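Local coordinates for Lin1840 protein (Listeria innocua serovar 6a, PDB 4ZOC), which probably hydrolyses terminal, non-reducing beta-D-glucosyl residues to release beta-D-glucose, acting as a family 3 glycoside hydrolase in beta-1,2-glucan metabolism, at residues E17-C22 / E310-I315; H132-P137 / D170-D175; T681-S686 / L692-E697. The protein carries 2 engineered substitutions. All blocks are in the same frame, centred on the assembly; numbering follows the deposited sequence.

Contact 1: E17-C22 / E310-I315; sequences EKIAQC and ELKGLI
Ile19 of helix 15-21 and Leu311 of helix 306-316 mark the closest approach of the two backbones, their CA atoms 6.7 Å apart. Ile19, apolar and beta-branched, carries the contact, buried against the other helix. Its CG1 meets Leu311 CB at 3.8 Å, while the two side chains slide past one another in opposite directions. With CG1 anti to the carbonyl carbon (chi1 -67°) and the chain extended beyond it, the terminal methyl is carried past Leu311 to the backbone of Lys312. There Ile19 CD1 lies 3.3 Å from Lys312 N. The 3.5 Å between Ile19 CD1 and Lys312 CB is tighter than usual for two carbons. The helix is kinked here, and Lys312 N lacks the usual bond to the preceding turn, so the methyl meets an irregular piece of backbone. A lysine suits this border position: its first carbon packs on Ile19, and the rest of the chain leads away.

Leu311 also touches Leu320, and Lys312 leans on Leu15 and Asp16. On another side of helix 15-21, Lys18 forms salt bridges with Glu322 and Asp326 of helix 322-338. Helix 15-21 leads into barrel strand 23-25, whereas helix 306-316 follows the adjacent strand 301-302.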
# COMPACT_ATOMS: atom_id res chain seq x y z
N GLU A 17 29.58 -1.75 34.76
CA GLU A 17 29.15 -3.16 34.64
C GLU A 17 27.67 -3.23 34.19
O GLU A 17 27.27 -4.06 33.36
CB GLU A 17 29.28 -3.91 35.97
CG GLU A 17 30.70 -4.38 36.24
CD GLU A 17 30.96 -4.81 37.65
OE1 GLU A 17 30.17 -4.45 38.58
OE2 GLU A 17 32.00 -5.48 37.81
N LYS A 18 26.85 -2.38 34.78
CA LYS A 18 25.42 -2.35 34.43
C LYS A 18 25.24 -1.96 32.98
O LYS A 18 24.45 -2.61 32.27
CB LYS A 18 24.62 -1.41 35.33
CG LYS A 18 24.58 -1.92 36.73
CD LYS A 18 23.65 -1.16 37.66
CE LYS A 18 24.17 0.21 37.99
NZ LYS A 18 23.29 0.78 39.03
N ILE A 19 25.98 -0.97 32.52
CA ILE A 19 25.89 -0.52 31.12
C ILE A 19 26.24 -1.69 30.15
O ILE A 19 25.48 -1.97 29.21
CB ILE A 19 26.81 0.72 30.87
CG1 ILE A 19 26.33 2.01 31.64
CG2 ILE A 19 27.00 0.96 29.35
CD1 ILE A 19 27.33 3.16 31.55
N ALA A 20 27.35 -2.39 30.37
CA ALA A 20 27.75 -3.46 29.48
C ALA A 20 26.83 -4.65 29.50
O ALA A 20 26.75 -5.40 28.48
CB ALA A 20 29.20 -3.88 29.80
N GLN A 21 26.13 -4.86 30.63
CA GLN A 21 25.16 -5.94 30.74
C GLN A 21 24.11 -5.77 29.61
O GLN A 21 23.50 -6.74 29.22
CB GLN A 21 24.45 -5.95 32.15
CG GLN A 21 23.56 -7.15 32.43
CD GLN A 21 24.20 -8.51 32.35
OE1 GLN A 21 23.50 -9.50 32.13
NE2 GLN A 21 25.49 -8.60 32.67
N CYS A 22 23.90 -4.54 29.13
CA CYS A 22 22.92 -4.23 28.10
C CYS A 22 23.45 -4.29 26.66
O CYS A 22 22.80 -3.76 25.76
CB CYS A 22 22.29 -2.83 28.35
SG CYS A 22 21.46 -2.73 29.96
N GLU A 310 27.68 5.71 25.44
CA GLU A 310 26.93 6.95 25.84
C GLU A 310 26.13 6.95 27.17
O GLU A 310 25.82 8.06 27.73
CB GLU A 310 25.92 7.38 24.74
CG GLU A 310 26.56 7.49 23.39
CD GLU A 310 27.43 8.70 23.20
OE1 GLU A 310 27.48 9.61 24.07
OE2 GLU A 310 28.07 8.77 22.12
N LEU A 311 25.77 5.78 27.69
CA LEU A 311 24.90 5.72 28.90
C LEU A 311 25.59 6.36 30.08
O LEU A 311 24.93 7.03 30.87
CB LEU A 311 24.49 4.30 29.24
CG LEU A 311 23.39 3.66 28.37
CD1 LEU A 311 22.99 2.34 28.96
CD2 LEU A 311 22.15 4.53 28.31
N LYS A 312 26.91 6.18 30.20
CA LYS A 312 27.54 6.74 31.38
C LYS A 312 27.42 8.27 31.38
O LYS A 312 26.93 8.81 32.34
CB LYS A 312 28.98 6.24 31.57
CG LYS A 312 29.56 6.72 32.91
CD LYS A 312 30.75 7.58 32.62
CE LYS A 312 31.90 6.71 32.15
NZ LYS A 312 33.13 7.45 32.49
N GLY A 313 27.79 8.94 30.30
CA GLY A 313 27.59 10.41 30.21
C GLY A 313 26.13 10.89 30.45
O GLY A 313 25.90 11.90 31.13
N LEU A 314 25.14 10.21 29.85
CA LEU A 314 23.74 10.55 30.03
C LEU A 314 23.32 10.49 31.48
O LEU A 314 22.57 11.35 31.96
CB LEU A 314 22.82 9.60 29.23
CG LEU A 314 22.86 9.84 27.72
CD1 LEU A 314 22.34 8.62 26.94
CD2 LEU A 314 22.07 11.08 27.25
N ILE A 315 23.76 9.45 32.17
CA ILE A 315 23.35 9.26 33.60
C ILE A 315 24.08 10.26 34.49
O ILE A 315 23.44 10.90 35.32
CB ILE A 315 23.59 7.82 34.02
CG1 ILE A 315 22.55 6.95 33.37
CG2 ILE A 315 23.49 7.60 35.52
CD1 ILE A 315 22.91 5.50 33.43

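Contact 2: H132-P137 / D170-D175; sequences HVTFSP and DGYQGD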
# COMPACT_ATOMS: atom_id res chain seq x y z
N HIS A 132 20.44 -20.68 24.44
CA HIS A 132 19.45 -20.47 25.51
C HIS A 132 18.17 -19.85 25.00
O HIS A 132 17.13 -20.06 25.61
CB HIS A 132 19.95 -19.53 26.57
CG HIS A 132 21.28 -19.95 27.13
ND1 HIS A 132 22.18 -19.05 27.63
CD2 HIS A 132 21.84 -21.17 27.25
CE1 HIS A 132 23.28 -19.70 28.01
NE2 HIS A 132 23.09 -20.99 27.82
N VAL A 133 18.26 -19.00 23.98
CA VAL A 133 17.11 -18.27 23.42
C VAL A 133 17.09 -18.38 21.92
O VAL A 133 18.13 -18.31 21.28
CB VAL A 133 17.29 -16.70 23.69
CG1 VAL A 133 16.15 -15.85 23.19
CG2 VAL A 133 17.48 -16.42 25.15
N THR A 134 15.89 -18.50 21.35
CA THR A 134 15.76 -18.31 19.92
C THR A 134 14.93 -17.10 19.56
O THR A 134 13.91 -16.83 20.21
CB THR A 134 15.14 -19.56 19.23
OG1 THR A 134 15.03 -19.30 17.82
CG2 THR A 134 13.69 -19.92 19.76
N PHE A 135 15.32 -16.49 18.44
CA PHE A 135 14.63 -15.32 17.89
C PHE A 135 13.45 -15.78 17.01
O PHE A 135 13.46 -15.60 15.76
CB PHE A 135 15.58 -14.48 17.14
CG PHE A 135 16.77 -13.92 17.98
CD1 PHE A 135 16.53 -13.28 19.28
CD2 PHE A 135 18.08 -14.00 17.49
CE1 PHE A 135 17.56 -12.79 19.98
CE2 PHE A 135 19.12 -13.41 18.19
CZ PHE A 135 18.83 -12.80 19.42
N SER A 136 12.50 -16.42 17.66
CA SER A 136 11.32 -16.99 17.04
C SER A 136 10.26 -17.15 18.13
O SER A 136 10.60 -17.32 19.30
CB SER A 136 11.65 -18.36 16.40
OG SER A 136 10.52 -19.08 15.96
N PRO A 137 8.97 -17.03 17.80
CA PRO A 137 8.31 -16.90 16.50
C PRO A 137 8.33 -15.48 15.89
O PRO A 137 8.34 -14.47 16.58
CB PRO A 137 6.89 -17.31 16.81
CG PRO A 137 6.68 -16.84 18.21
CD PRO A 137 8.00 -17.14 18.89
N ASP A 170 4.94 -22.66 22.93
CA ASP A 170 4.76 -23.86 23.74
C ASP A 170 5.83 -24.93 23.38
O ASP A 170 6.44 -25.54 24.24
CB ASP A 170 3.37 -24.38 23.51
CG ASP A 170 3.03 -25.56 24.39
OD1 ASP A 170 3.54 -25.67 25.54
OD2 ASP A 170 2.21 -26.40 23.92
N GLY A 171 6.05 -25.13 22.09
CA GLY A 171 7.07 -26.08 21.62
C GLY A 171 8.48 -25.74 22.08
O GLY A 171 9.27 -26.62 22.55
N TYR A 172 8.84 -24.46 21.99
CA TYR A 172 10.23 -24.05 22.39
C TYR A 172 10.40 -24.12 23.90
O TYR A 172 11.39 -24.64 24.36
CB TYR A 172 10.55 -22.62 21.94
CG TYR A 172 10.66 -22.38 20.43
CD1 TYR A 172 11.50 -23.13 19.64
CD2 TYR A 172 10.03 -21.27 19.82
CE1 TYR A 172 11.66 -22.87 18.30
CE2 TYR A 172 10.17 -21.06 18.45
CZ TYR A 172 10.99 -21.85 17.70
OH TYR A 172 11.14 -21.61 16.34
N GLN A 173 9.43 -23.56 24.63
CA GLN A 173 9.62 -23.29 26.03
C GLN A 173 9.09 -24.38 26.95
O GLN A 173 9.52 -24.50 28.10
CB GLN A 173 8.94 -21.94 26.41
CG GLN A 173 9.41 -20.75 25.62
CD GLN A 173 9.02 -19.42 26.19
OE1 GLN A 173 9.73 -18.42 25.96
NE2 GLN A 173 7.91 -19.36 26.90
N GLY A 174 8.12 -25.12 26.50
CA GLY A 174 7.25 -25.86 27.44
C GLY A 174 6.67 -25.00 28.53
O GLY A 174 6.17 -23.92 28.26
N ASP A 175 6.76 -25.49 29.79
CA ASP A 175 6.27 -24.73 30.90
C ASP A 175 7.34 -23.69 31.23
O ASP A 175 8.44 -24.01 31.72
CB ASP A 175 5.90 -25.66 32.09
CG ASP A 175 5.59 -24.91 33.35
OD1 ASP A 175 5.74 -23.66 33.45
OD2 ASP A 175 5.24 -25.57 34.28
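Tyr172 is gripped in two ways, over its ring by Thr134 and at its hydroxyl by Ser136. The methyl CG2 of Thr134 stands almost exactly on the ring normal, 3.6 Å from the centroid of the Tyr172 ring and 1° off the perpendicular, a well-centred CH-pi contact in which the two side chains cross at about a right angle. Ser136 comes instead to the edge, near the ring plane, and its OG shares a short hydrogen bond of 2.6 Å with Tyr172 OH. Tyrosine fits because it offers both a broad apolar face and a polar tip, so that a buried serine hydroxyl finds a partner.

The methyl is aimed by the other branch of the threonine: OG1, anti to the backbone N (chi1 180°), hydrogen-bonds to Val92 O. Ser136 is set between an inverse gamma turn centred on Phe135, with a weak bond of 2.9 Å from Ser136 N to Thr134 O, and the cis peptide before Pro137.

Strand 133-134, helix 158-173 and strand 187-193 follow one another as a beta-alpha-beta crossover of the TIM barrel, and the Tyr172 side chain ties the last turn of the helix to the strand end and the loop beyond it. Thr134 is also joined by backbone bonding to Ala187 of the next strand.

Met118, Ala119 and Ser122 of helix 112-128 pack against Tyr172 as well. The helix ends at Gln173, and Gly174 is the first residue to leave it, with a positive phi (52°) that suits glycine; Gly174 N still reaches Asp170 O at 2.8 Å.

Contact 3: T681-S686 / L692-E697; sequences TSEAFS and LEKVQE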
# COMPACT_ATOMS: atom_id res chain seq x y z
N THR A 681 -16.03 -17.79 21.10
CA THR A 681 -16.35 -17.03 22.33
C THR A 681 -16.80 -15.67 21.89
O THR A 681 -16.65 -15.32 20.71
CB THR A 681 -15.18 -16.88 23.28
OG1 THR A 681 -14.20 -16.02 22.71
CG2 THR A 681 -14.57 -18.21 23.68
N SER A 682 -17.27 -14.86 22.84
CA SER A 682 -17.72 -13.52 22.48
C SER A 682 -16.57 -12.62 21.96
O SER A 682 -16.80 -11.70 21.18
CB SER A 682 -18.51 -12.87 23.59
OG SER A 682 -17.68 -12.61 24.67
N GLU A 683 -15.35 -12.92 22.35
CA GLU A 683 -14.20 -12.24 21.81
C GLU A 683 -14.16 -12.34 20.26
O GLU A 683 -13.76 -11.40 19.58
CB GLU A 683 -12.90 -12.78 22.46
CG GLU A 683 -11.70 -11.94 22.11
CD GLU A 683 -11.08 -12.33 20.76
OE1 GLU A 683 -11.13 -13.54 20.41
OE2 GLU A 683 -10.56 -11.43 20.05
N ALA A 684 -14.62 -13.46 19.70
CA ALA A 684 -14.65 -13.66 18.24
C ALA A 684 -15.59 -12.69 17.60
O ALA A 684 -15.45 -12.41 16.40
CB ALA A 684 -15.05 -15.07 17.90
N PHE A 685 -16.57 -12.20 18.37
CA PHE A 685 -17.55 -11.26 17.86
C PHE A 685 -17.18 -9.79 18.05
O PHE A 685 -17.91 -8.90 17.62
CB PHE A 685 -18.94 -11.52 18.52
CG PHE A 685 -19.57 -12.82 18.15
CD1 PHE A 685 -19.19 -14.02 18.75
CD2 PHE A 685 -20.61 -12.84 17.26
CE1 PHE A 685 -19.78 -15.23 18.37
CE2 PHE A 685 -21.18 -14.04 16.84
CZ PHE A 685 -20.81 -15.24 17.42
N SER A 686 -16.07 -9.56 18.73
CA SER A 686 -15.66 -8.25 19.17
C SER A 686 -14.66 -7.65 18.21
O SER A 686 -14.01 -8.37 17.40
CB SER A 686 -15.08 -8.37 20.55
OG SER A 686 -16.12 -8.86 21.42
N LEU A 692 -10.89 3.09 19.97
CA LEU A 692 -9.90 2.07 20.41
C LEU A 692 -10.36 1.20 21.61
O LEU A 692 -9.57 0.48 22.26
CB LEU A 692 -8.52 2.68 20.65
CG LEU A 692 -8.03 3.54 19.50
CD1 LEU A 692 -6.64 4.08 19.82
CD2 LEU A 692 -8.01 2.81 18.18
N GLU A 693 -11.66 1.20 21.85
CA GLU A 693 -12.19 0.29 22.82
C GLU A 693 -12.49 -1.04 22.11
O GLU A 693 -12.98 -1.06 20.96
CB GLU A 693 -13.52 0.83 23.36
CG GLU A 693 -13.46 2.21 24.01
CD GLU A 693 -14.85 2.74 24.30
OE1 GLU A 693 -15.79 2.61 23.50
OE2 GLU A 693 -15.07 3.25 25.39
N LYS A 694 -12.18 -2.14 22.78
CA LYS A 694 -12.58 -3.47 22.33
C LYS A 694 -14.04 -3.68 22.78
O LYS A 694 -14.32 -3.62 23.97
CB LYS A 694 -11.65 -4.47 23.00
CG LYS A 694 -11.90 -5.90 22.58
CD LYS A 694 -11.45 -6.09 21.15
CE LYS A 694 -11.10 -7.50 20.81
NZ LYS A 694 -10.05 -8.02 21.71
N VAL A 695 -14.95 -3.85 21.81
CA VAL A 695 -16.39 -3.86 22.02
C VAL A 695 -17.05 -5.00 21.38
O VAL A 695 -16.57 -5.61 20.42
CB VAL A 695 -17.02 -2.58 21.47
CG1 VAL A 695 -16.45 -1.41 22.22
CG2 VAL A 695 -16.81 -2.40 19.99
N GLN A 696 -18.24 -5.30 21.88
CA GLN A 696 -19.17 -6.16 21.16
C GLN A 696 -20.49 -5.40 21.01
O GLN A 696 -21.05 -4.88 21.97
CB GLN A 696 -19.39 -7.49 21.93
CG GLN A 696 -20.21 -8.48 21.12
CD GLN A 696 -20.66 -9.75 21.80
OE1 GLN A 696 -20.50 -9.96 23.04
NE2 GLN A 696 -21.18 -10.66 20.96
N GLU A 697 -20.99 -5.34 19.81
CA GLU A 697 -22.18 -4.58 19.48
C GLU A 697 -23.26 -5.62 19.11
O GLU A 697 -22.97 -6.62 18.41
CB GLU A 697 -21.92 -3.66 18.25
CG GLU A 697 -20.94 -2.56 18.53
CD GLU A 697 -20.58 -1.71 17.33
OE1 GLU A 697 -20.83 -2.09 16.17
OE2 GLU A 697 -20.04 -0.63 17.60
O HOH W 1 -19.66 -6.75 17.57
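Ser686 and Gln696 bring the two segments together with only 4.5 Å between their CA atoms, and the packing is tightest where Ser686 CA approaches Val695 O at 3.1 Å in a CA-H...O contact. A small residue allows this closeness. The serine hydroxyl turns back to its own turn: OG donates to Ser682 O at 2.9 Å from above the carbonyl plane, while Phe685 N reaches the same oxygen from the opposite face. Gln696, extended beyond CG, lies alongside Phe685 and points the same way, its amide plane 39° from the ring plane. Gln696 NE2 rests 3.4 Å from Phe685 CB, and Gln696 OE1 faces Ser682 CB; that oxygen accepts a hydrogen bond from Gly621 N, which helps fix the amide. A water donates to Phe685 O at 2.8 Å and accepts from Glu697 N, linking the backbones.

The outer side is looser. Glu683 and Lys694, both exposed and with bent chains, meet in a long salt bridge of 3.8 Å between Glu683 OE2 and Lys694 NZ.

In this fibronectin type III-like domain the helical turn 682-684 thus packs beside the small hairpin 687-688/694-695. With no direct hydrogen bond between the segments, cohesion rests on close van der Waals packing and the bridging water, to which the long ion pair of the exposed side chains probably adds less.

In the fold
Contacts 1 and 2 belong to the TIM-barrel domain, their centres about 29 Å apart and their nearest atoms about 11 Å apart. Both segments of contact 2 fall in the long span of chain between those of contact 1, which joins helices near the first and last barrel strands. Contact 2 is nearer to bound sugar: the Thr134 side chain lies about 13 Å from a beta-D-glucopyranose. Glucose is seen bound by Trp271, Trp409 and Glu473. Contact 3 comes later, in the fibronectin type III-like domain, its centre about 30 Å from that of contact 2 and about 44 Å from that of contact 1. There the side chain of Gln696 lies about 8 Å from the magnesium ion held by Asp648 and Thr650.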